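Local coordinates for chymotrypsin (PDB 2EA3), which probably cleaves peptide bonds within proteins as a serine endopeptidase of the chymotrypsin family, this chain being its protease domain, at residues Ala38-Ser50 with Tyr57-Leu69. Residues are numbered along the deposited sequence; the frame is centred on the assembly and turned at random.
Sequences ATTANPTGTFAGS and YAFVRTGAGVNLL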
loop_
_atom_site.group_PDB
_atom_site.type_symbol
_atom_site.label_atom_id
_atom_site.label_comp_id
_atom_site.label_asym_id
_atom_site.label_seq_id
_atom_site.Cartn_x
_atom_site.Cartn_y
_atom_site.Cartn_z
ATOM N N ALA A 38 -0.641 -1.782 17.531
ATOM C CA ALA A 38 0.024 -3.027 17.132
ATOM C C ALA A 38 1.466 -2.722 16.747
ATOM O O ALA A 38 1.771 -1.645 16.246
ATOM C CB ALA A 38 -0.729 -3.734 15.973
ATOM N N THR A 39 2.363 -3.656 17.015
ATOM C CA THR A 39 3.761 -3.406 16.737
ATOM C C THR A 39 4.161 -4.213 15.505
ATOM O O THR A 39 3.627 -5.296 15.253
ATOM C CB THR A 39 4.658 -3.750 17.940
ATOM O OG1 THR A 39 4.482 -5.118 18.264
ATOM C CG2 THR A 39 4.272 -2.919 19.159
ATOM N N THR A 40 5.087 -3.659 14.739
ATOM C CA THR A 40 5.642 -4.318 13.566
ATOM C C THR A 40 7.118 -4.662 13.758
ATOM O O THR A 40 7.784 -4.104 14.630
ATOM C CB THR A 40 5.528 -3.402 12.328
ATOM O OG1 THR A 40 6.267 -2.205 12.555
ATOM C CG2 THR A 40 4.053 -3.027 12.061
ATOM N N ALA A 41 7.622 -5.576 12.927
ATOM C CA ALA A 41 9.064 -5.790 12.809
ATOM C C ALA A 41 9.438 -5.702 11.328
ATOM O O ALA A 41 8.571 -5.844 10.460
ATOM C CB ALA A 41 9.468 -7.148 13.394
ATOM N N ASN A 42 10.716 -5.463 11.043
ATOM C CA ASN A 42 11.178 -5.317 9.655
ATOM C C ASN A 42 10.336 -4.351 8.799
ATOM O O ASN A 42 9.855 -4.730 7.738
ATOM C CB ASN A 42 11.253 -6.686 8.979
ATOM C CG ASN A 42 12.156 -7.645 9.728
ATOM O OD1 ASN A 42 13.149 -7.238 10.319
ATOM N ND2 ASN A 42 11.801 -8.915 9.718
ATOM N N PRO A 43 10.219 -3.077 9.226
ATOM C CA PRO A 43 10.914 -2.466 10.363
ATOM C C PRO A 43 10.164 -2.489 11.692
ATOM O O PRO A 43 8.954 -2.677 11.728
ATOM C CB PRO A 43 11.011 -1.011 9.930
ATOM C CG PRO A 43 9.662 -0.775 9.293
ATOM C CD PRO A 43 9.412 -2.072 8.494
ATOM N N THR A 44 10.919 -2.276 12.769
ATOM C CA THR A 44 10.355 -1.963 14.073
ATOM C C THR A 44 9.489 -0.698 13.960
ATOM O O THR A 44 9.907 0.320 13.411
ATOM C CB THR A 44 11.485 -1.781 15.102
ATOM O OG1 THR A 44 12.210 -3.017 15.190
ATOM C CG2 THR A 44 10.936 -1.421 16.461
ATOM N N GLY A 45 8.254 -0.801 14.435
ATOM C CA GLY A 45 7.336 0.324 14.374
ATOM C C GLY A 45 6.075 0.015 15.152
ATOM O O GLY A 45 5.934 -1.082 15.716
ATOM N N THR A 46 5.173 0.998 15.192
ATOM C CA THR A 46 3.890 0.867 15.867
ATOM C C THR A 46 2.807 1.513 15.023
ATOM O O THR A 46 2.970 2.656 14.599
ATOM C CB THR A 46 3.958 1.621 17.208
ATOM O OG1 THR A 46 5.100 1.155 17.942
ATOM C CG2 THR A 46 2.703 1.432 18.022
ATOM N N PHE A 47 1.696 0.810 14.816
ATOM C CA PHE A 47 0.514 1.426 14.166
ATOM C C PHE A 47 0.057 2.638 14.975
ATOM O O PHE A 47 -0.175 2.521 16.188
ATOM C CB PHE A 47 -0.634 0.430 14.018
ATOM C CG PHE A 47 -0.481 -0.480 12.843
ATOM C CD1 PHE A 47 0.416 -1.543 12.890
ATOM C CD2 PHE A 47 -1.230 -0.282 11.689
ATOM C CE1 PHE A 47 0.587 -2.390 11.793
ATOM C CE2 PHE A 47 -1.086 -1.139 10.593
ATOM C CZ PHE A 47 -0.167 -2.196 10.650
ATOM N N ALA A 48 -0.023 3.786 14.312
ATOM C CA ALA A 48 -0.398 5.050 14.966
ATOM C C ALA A 48 -1.626 5.684 14.310
ATOM O O ALA A 48 -1.809 6.896 14.336
ATOM C CB ALA A 48 0.764 6.010 14.964
ATOM N N GLY A 49 -2.503 4.849 13.796
ATOM C CA GLY A 49 -3.734 5.312 13.178
ATOM C C GLY A 49 -4.102 4.252 12.168
ATOM O O GLY A 49 -3.237 3.803 11.375
ATOM N N SER A 50 -5.356 3.809 12.227
ATOM C CA SER A 50 -5.846 2.756 11.330
ATOM C C SER A 50 -7.333 2.931 11.131
ATOM O O SER A 50 -8.086 3.084 12.111
ATOM C CB SER A 50 -5.570 1.357 11.898
ATOM O OG SER A 50 -5.984 0.343 10.992
ATOM N N TYR A 57 -6.882 2.183 5.442
ATOM C CA TYR A 57 -5.570 2.808 5.563
ATOM C C TYR A 57 -5.037 2.797 6.968
ATOM O O TYR A 57 -5.801 2.732 7.926
ATOM C CB TYR A 57 -5.520 4.239 4.997
ATOM C CG TYR A 57 -6.436 5.281 5.625
ATOM C CD1 TYR A 57 -7.541 5.769 4.931
ATOM C CD2 TYR A 57 -6.195 5.780 6.917
ATOM C CE1 TYR A 57 -8.402 6.747 5.515
ATOM C CE2 TYR A 57 -7.033 6.767 7.491
ATOM C CZ TYR A 57 -8.117 7.243 6.790
ATOM O OH TYR A 57 -8.934 8.205 7.377
ATOM N N ALA A 58 -3.717 2.905 7.059
ATOM C CA ALA A 58 -3.033 2.966 8.343
ATOM C C ALA A 58 -1.702 3.645 8.188
ATOM O O ALA A 58 -1.139 3.695 7.099
ATOM C CB ALA A 58 -2.869 1.570 8.940
ATOM N N PHE A 59 -1.200 4.160 9.301
ATOM C CA PHE A 59 0.104 4.781 9.356
ATOM C C PHE A 59 0.874 4.043 10.432
ATOM O O PHE A 59 0.362 3.856 11.545
ATOM C CB PHE A 59 -0.048 6.265 9.741
ATOM C CG PHE A 59 1.237 6.922 10.180
ATOM C CD1 PHE A 59 2.357 6.949 9.349
ATOM C CD2 PHE A 59 1.312 7.534 11.432
ATOM C CE1 PHE A 59 3.541 7.563 9.763
ATOM C CE2 PHE A 59 2.519 8.142 11.848
ATOM C CZ PHE A 59 3.612 8.164 11.004
ATOM N N VAL A 60 2.104 3.643 10.109
ATOM C CA VAL A 60 2.968 2.965 11.076
ATOM C C VAL A 60 4.140 3.895 11.371
ATOM O O VAL A 60 4.880 4.274 10.463
ATOM C CB VAL A 60 3.443 1.574 10.543
ATOM C CG1 VAL A 60 4.466 0.903 11.521
ATOM C CG2 VAL A 60 2.252 0.659 10.278
ATOM N N ARG A 61 4.272 4.308 12.632
ATOM C CA ARG A 61 5.375 5.178 13.034
ATOM C C ARG A 61 6.611 4.331 13.263
ATOM O O ARG A 61 6.551 3.328 13.967
ATOM C CB ARG A 61 5.052 5.955 14.322
ATOM C CG ARG A 61 6.144 6.979 14.698
ATOM C CD ARG A 61 6.211 7.220 16.201
ATOM N NE ARG A 61 7.338 8.091 16.588
ATOM C CZ ARG A 61 8.538 7.670 17.016
ATOM N NH1 ARG A 61 8.822 6.371 17.146
ATOM N NH2 ARG A 61 9.464 8.569 17.333
ATOM N N THR A 62 7.720 4.743 12.664
ATOM C CA THR A 62 9.004 4.062 12.836
ATOM C C THR A 62 9.928 4.994 13.634
ATOM O O THR A 62 9.693 6.200 13.738
ATOM C CB THR A 62 9.667 3.712 11.465
ATOM O OG1 THR A 62 9.834 4.908 10.705
ATOM C CG2 THR A 62 8.818 2.719 10.658
ATOM N N GLY A 63 10.990 4.443 14.180
ATOM C CA GLY A 63 11.897 5.259 14.974
ATOM C C GLY A 63 13.317 5.063 14.540
ATOM O O GLY A 63 13.621 5.069 13.345
ATOM N N ALA A 64 14.200 4.873 15.519
ATOM C CA ALA A 64 15.628 4.897 15.236
ATOM C C ALA A 64 16.089 3.713 14.399
ATOM O O ALA A 64 15.578 2.598 14.524
ATOM C CB ALA A 64 16.420 4.965 16.543
ATOM N N GLY A 65 17.094 3.959 13.574
ATOM C CA GLY A 65 17.762 2.890 12.854
ATOM C C GLY A 65 16.976 2.481 11.628
ATOM O O GLY A 65 17.321 1.510 10.959
ATOM N N VAL A 66 15.919 3.225 11.336
ATOM C CA VAL A 66 15.071 2.898 10.193
ATOM C C VAL A 66 15.236 3.997 9.168
ATOM O O VAL A 66 14.917 5.166 9.447
ATOM C CB VAL A 66 13.599 2.752 10.603
ATOM C CG1 VAL A 66 12.726 2.558 9.375
ATOM C CG2 VAL A 66 13.429 1.583 11.557
ATOM N N ASN A 67 15.745 3.636 7.990
ATOM C CA ASN A 67 15.921 4.600 6.922
ATOM C C ASN A 67 14.716 4.561 6.003
ATOM O O ASN A 67 14.387 3.507 5.465
ATOM C CB ASN A 67 17.183 4.283 6.129
ATOM C CG ASN A 67 18.417 4.335 6.984
ATOM O OD1 ASN A 67 18.663 5.336 7.665
ATOM N ND2 ASN A 67 19.197 3.258 6.977
ATOM N N LEU A 68 14.058 5.697 5.850
ATOM C CA LEU A 68 12.829 5.798 5.062
ATOM C C LEU A 68 13.204 6.295 3.675
ATOM O O LEU A 68 13.676 7.426 3.536
ATOM C CB LEU A 68 11.870 6.786 5.727
ATOM C CG LEU A 68 11.407 6.405 7.137
ATOM C CD1 LEU A 68 10.619 7.522 7.806
ATOM C CD2 LEU A 68 10.603 5.104 7.085
ATOM N N LEU A 69 12.985 5.457 2.663
ATOM C CA LEU A 69 13.452 5.745 1.316
ATOM C C LEU A 69 12.293 6.047 0.406
ATOM O O LEU A 69 11.227 5.440 0.529
ATOM C CB LEU A 69 14.232 4.547 0.772
ATOM C CG LEU A 69 15.518 4.206 1.533
ATOM C CD1 LEU A 69 16.183 2.997 0.895
ATOM C CD2 LEU A 69 16.484 5.385 1.521
#
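Phe47 and Val60 meet across neighbouring antiparallel strands, and their fit illustrates how a β-barrel packs its interior while its backbone bonds close the wall. Followed outward from CB, Val60 divides its work between two branches. CG1, anti to the backbone N (chi1 175°), runs out to meet Thr40 of strand 39-41 tip to tip, 3.7 Å from its OG1, beyond the intervening strand 45-51. CG2 takes the place beside the backbone N and lies over the centre of the Phe47 ring, a CH-pi contact 3.6 Å from CG2 to the centroid and only 3° off the ring normal. At the edge of the same ring, CE2 touches Ala58 CB at 3.6 Å, while Tyr9 and Ile11 of strand 8-11 and Thr29 of strand 26-29 also touch the side chain. Cutting Phe47 back to an alanine is likely to deprive Val60 CG2 of the ring face it covers and open a gap beside Ala58 CB.

The backbones carry the polar side of the pairing. Thr46 and Arg61 exchange two N-H...O bonds; farther along, Ala48 N gives Phe59 O a nearly straight bond (2.8 Å, 174°), and Phe59 N reaches Gly49 O. Between Phe47 and Ser50 the register slips by one residue, a β-bulge, and Gly49 accepts backbone angles there that would jam a side chain against the preceding carbonyl. At the other end of the contact, Pro43, preceded by a cis peptide bond, sets CG 3.8 Å from Thr62 CG2 and CB against Val66 CG2, at the close of the type II turn from Gly63; its carbonyl accepts a bond from Thr40 OG1.

This hairpin belongs to the first of the two six-stranded barrels of the chymotrypsin fold. Its chemistry is consistent with cohesion divided by role: directional main-chain bonds fix the strand register, and mostly apolar contacts, with the Thr40 hydroxyl tied to Pro43 O, pack the face that carries Phe47 and Val60.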